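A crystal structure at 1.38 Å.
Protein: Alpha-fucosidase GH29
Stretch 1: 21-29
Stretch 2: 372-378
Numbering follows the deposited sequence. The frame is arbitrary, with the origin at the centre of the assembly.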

# COMPACT_ATOMS: atom_id res chain seq x y z
N PRO A 21 6.66 3.30 11.52
CA PRO A 21 6.41 3.40 12.97
C PRO A 21 5.20 2.55 13.38
O PRO A 21 4.40 2.15 12.54
CB PRO A 21 6.16 4.88 13.19
CG PRO A 21 5.64 5.38 11.88
CD PRO A 21 6.35 4.55 10.81
N GLU A 22 5.07 2.28 14.67
CA GLU A 22 4.01 1.40 15.14
C GLU A 22 2.61 1.86 14.75
O GLU A 22 1.79 1.01 14.36
CB GLU A 22 4.11 1.18 16.66
CG GLU A 22 5.41 0.55 17.08
CD GLU A 22 5.66 -0.78 16.42
OE1 GLU A 22 4.88 -1.72 16.62
OE2 GLU A 22 6.68 -0.93 15.72
N TRP A 23 2.32 3.16 14.76
CA TRP A 23 0.97 3.60 14.39
C TRP A 23 0.64 3.21 12.94
O TRP A 23 -0.53 2.91 12.61
CB TRP A 23 0.73 5.10 14.59
CG TRP A 23 1.46 6.01 13.62
CD1 TRP A 23 2.60 6.72 13.86
CD2 TRP A 23 1.05 6.35 12.28
NE1 TRP A 23 2.94 7.45 12.75
CE2 TRP A 23 2.02 7.24 11.76
CE3 TRP A 23 -0.02 5.98 11.46
CZ2 TRP A 23 1.94 7.75 10.47
CZ3 TRP A 23 -0.09 6.51 10.17
CH2 TRP A 23 0.89 7.38 9.69
N TYR A 24 1.65 3.24 12.07
CA TYR A 24 1.45 2.94 10.66
C TYR A 24 1.25 1.45 10.46
O TYR A 24 0.41 1.03 9.68
CB TYR A 24 2.62 3.52 9.85
CG TYR A 24 2.65 3.19 8.36
CD1 TYR A 24 3.40 2.14 7.89
CD2 TYR A 24 1.93 3.94 7.44
CE1 TYR A 24 3.46 1.85 6.54
CE2 TYR A 24 1.99 3.67 6.09
CZ TYR A 24 2.76 2.62 5.65
OH TYR A 24 2.85 2.29 4.32
N ARG A 25 1.99 0.63 11.19
CA ARG A 25 1.78 -0.81 11.16
C ARG A 25 0.41 -1.19 11.72
O ARG A 25 -0.20 -2.17 11.27
CB ARG A 25 2.88 -1.54 11.93
CG ARG A 25 4.30 -1.25 11.46
CD ARG A 25 5.34 -2.03 12.24
NE ARG A 25 6.70 -1.60 11.86
CZ ARG A 25 7.68 -2.39 11.45
NH1 ARG A 25 7.54 -3.70 11.37
NH2 ARG A 25 8.83 -1.82 11.14
N ASP A 26 -0.08 -0.41 12.67
CA ASP A 26 -1.38 -0.68 13.26
C ASP A 26 -2.53 -0.31 12.33
O ASP A 26 -3.64 -0.80 12.49
CB ASP A 26 -1.56 0.14 14.54
CG ASP A 26 -0.69 -0.33 15.70
OD1 ASP A 26 -0.14 -1.46 15.68
OD2 ASP A 26 -0.55 0.48 16.65
N ALA A 27 -2.28 0.63 11.42
CA ALA A 27 -3.34 1.29 10.68
C ALA A 27 -4.04 0.42 9.65
O ALA A 27 -5.27 0.48 9.55
CB ALA A 27 -2.82 2.55 10.02
N LYS A 28 -3.25 -0.32 8.87
CA LYS A 28 -3.69 -1.30 7.87
C LYS A 28 -4.34 -0.79 6.60
O LYS A 28 -4.00 -1.27 5.52
CB LYS A 28 -4.59 -2.37 8.46
CG LYS A 28 -4.00 -3.10 9.70
CD LYS A 28 -2.56 -3.57 9.50
CE LYS A 28 -2.10 -4.43 10.65
NZ LYS A 28 -0.68 -4.80 10.51
N PHE A 29 -5.27 0.14 6.73
CA PHE A 29 -6.16 0.54 5.64
C PHE A 29 -6.22 2.05 5.57
O PHE A 29 -6.48 2.72 6.58
CB PHE A 29 -7.57 -0.04 5.86
CG PHE A 29 -8.56 0.37 4.81
CD1 PHE A 29 -8.36 0.08 3.46
CD2 PHE A 29 -9.71 1.05 5.18
CE1 PHE A 29 -9.30 0.50 2.48
CE2 PHE A 29 -10.65 1.46 4.22
CZ PHE A 29 -10.44 1.17 2.87
N ALA A 372 -9.45 -8.30 14.11
CA ALA A 372 -8.58 -9.17 13.33
C ALA A 372 -7.65 -8.41 12.37
O ALA A 372 -6.82 -9.03 11.70
CB ALA A 372 -9.42 -10.19 12.55
N VAL A 373 -7.84 -7.10 12.27
CA VAL A 373 -7.14 -6.28 11.28
C VAL A 373 -6.32 -5.20 11.98
O VAL A 373 -5.08 -5.27 12.01
CB VAL A 373 -8.14 -5.69 10.25
CG1 VAL A 373 -7.40 -4.83 9.22
CG2 VAL A 373 -8.90 -6.82 9.55
N TYR A 374 -6.97 -4.17 12.51
CA TYR A 374 -6.23 -3.10 13.15
C TYR A 374 -5.39 -3.63 14.28
O TYR A 374 -5.79 -4.54 15.02
CB TYR A 374 -7.18 -2.09 13.73
CG TYR A 374 -8.17 -1.50 12.75
CD1 TYR A 374 -7.77 -0.69 11.69
CD2 TYR A 374 -9.53 -1.66 12.96
CE1 TYR A 374 -8.71 -0.10 10.84
CE2 TYR A 374 -10.47 -1.10 12.13
CZ TYR A 374 -10.07 -0.29 11.08
OH TYR A 374 -11.00 0.28 10.28
N ASP A 375 -4.20 -3.04 14.43
CA ASP A 375 -3.34 -3.31 15.58
C ASP A 375 -2.78 -4.72 15.61
O ASP A 375 -2.14 -5.09 16.58
CB ASP A 375 -4.07 -3.03 16.92
CG ASP A 375 -4.62 -1.62 17.02
OD1 ASP A 375 -4.20 -0.72 16.29
OD2 ASP A 375 -5.55 -1.43 17.83
N THR A 376 -2.98 -5.51 14.56
CA THR A 376 -2.43 -6.87 14.48
C THR A 376 -1.10 -6.85 13.72
O THR A 376 -0.69 -5.82 13.17
CB THR A 376 -3.38 -7.87 13.77
OG1 THR A 376 -3.50 -7.56 12.36
CG2 THR A 376 -4.76 -7.93 14.41
N ARG A 377 -0.42 -7.98 13.72
CA ARG A 377 0.77 -8.18 12.92
C ARG A 377 0.64 -9.50 12.18
O ARG A 377 -0.11 -10.42 12.57
CB ARG A 377 2.01 -8.21 13.81
CG ARG A 377 2.31 -6.93 14.58
CD ARG A 377 2.69 -5.80 13.63
NE ARG A 377 3.02 -4.55 14.34
CZ ARG A 377 2.15 -3.60 14.66
NH1 ARG A 377 0.86 -3.68 14.34
NH2 ARG A 377 2.55 -2.52 15.31
N ALA A 378 1.41 -9.64 11.11
CA ALA A 378 1.44 -10.86 10.35
C ALA A 378 1.97 -12.00 11.20
O ALA A 378 2.80 -11.80 12.11
CB ALA A 378 2.34 -10.65 9.12
O HOH W 1 5.62 -4.44 15.35
O HOH W 2 -1.33 -7.73 10.58

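What holds the side chain of Arg-377 against the helix? Two acids one turn apart, Glu-22 and Asp-26, share its guanidinium. Arg-377 NH2 donates to Glu-22 OE1 at 2.8 Å. Asp-26 OD1 accepts from both terminal nitrogens, with Arg-377 NH1 at 2.8 Å and Arg-377 NH2 at 2.9 Å. Both carboxylate oxygens lie at the guanidinium edge, near its plane, where the N-H groups point, so each salt bridge combines charge attraction with hydrogen bonding. Water 1 extends the network: it accepts from Arg-377 NE at 2.8 Å and donates to Glu-22 OE1 at 3.1 Å. Between the two acids in sequence, Arg-25 lays its CB over one face of the guanidinium, 3.5 Å from Arg-377 CZ, so the planar group is packed as well as paired.

How does Lys-28 bond to the second stretch, given that another cation is nearby? Its ammonium binds carbonyl oxygens from both stretches: Lys-28 NZ donates to Thr-376 O at 2.8 Å and to Arg-25 O, also at 2.8 Å. Thr-376 O additionally accepts from Arg-377 NH1 at 2.9 Å, so one carbonyl serves both cations, whose nitrogens Lys-28 NZ and Arg-377 NH1 stand 4.3 Å apart. The partial negative charge of that oxygen helps offset their repulsion. Water 2 accepts from Lys-28 NZ at 3.0 Å and donates to Thr-376 OG1 at 2.8 Å, linking the two side chains.

Where do the backbones meet? The closest CA atoms across the contact are those of Asp-26 and Asp-375, 4.0 Å apart, and the main chains bond directly here: Asp-375 N donates to Asp-26 O at 3.0 Å, nearly straight at 166°. The same oxygen receives a CA-H...O contact from Tyr-374 CA at 3.5 Å. Asp-375 lies within a type II turn from Val-373 to Thr-376, and its positive phi suits the third position of such a turn. The two aspartates meet less comfortably through their side chains, with Asp-26 OD2 and Asp-375 OD1 3.9 Å apart; both oxygens are hydrogen-bonded elsewhere in the structure.

What fills the space around these bonds? Lys-28, the first residue to leave helical geometry, points its CA-to-CB bond toward the second stretch, and its aliphatic portion packs there: Lys-28 CB lies 3.8 Å from Val-373 CG1, and Lys-28 CG is 3.3 Å from Val-373 O. The edge of the Tyr-374 ring faces the Ala-27 carbonyl, with Tyr-374 CD1 3.5 Å from Ala-27 O. Together the stretches bury 450 Å², both sides summed.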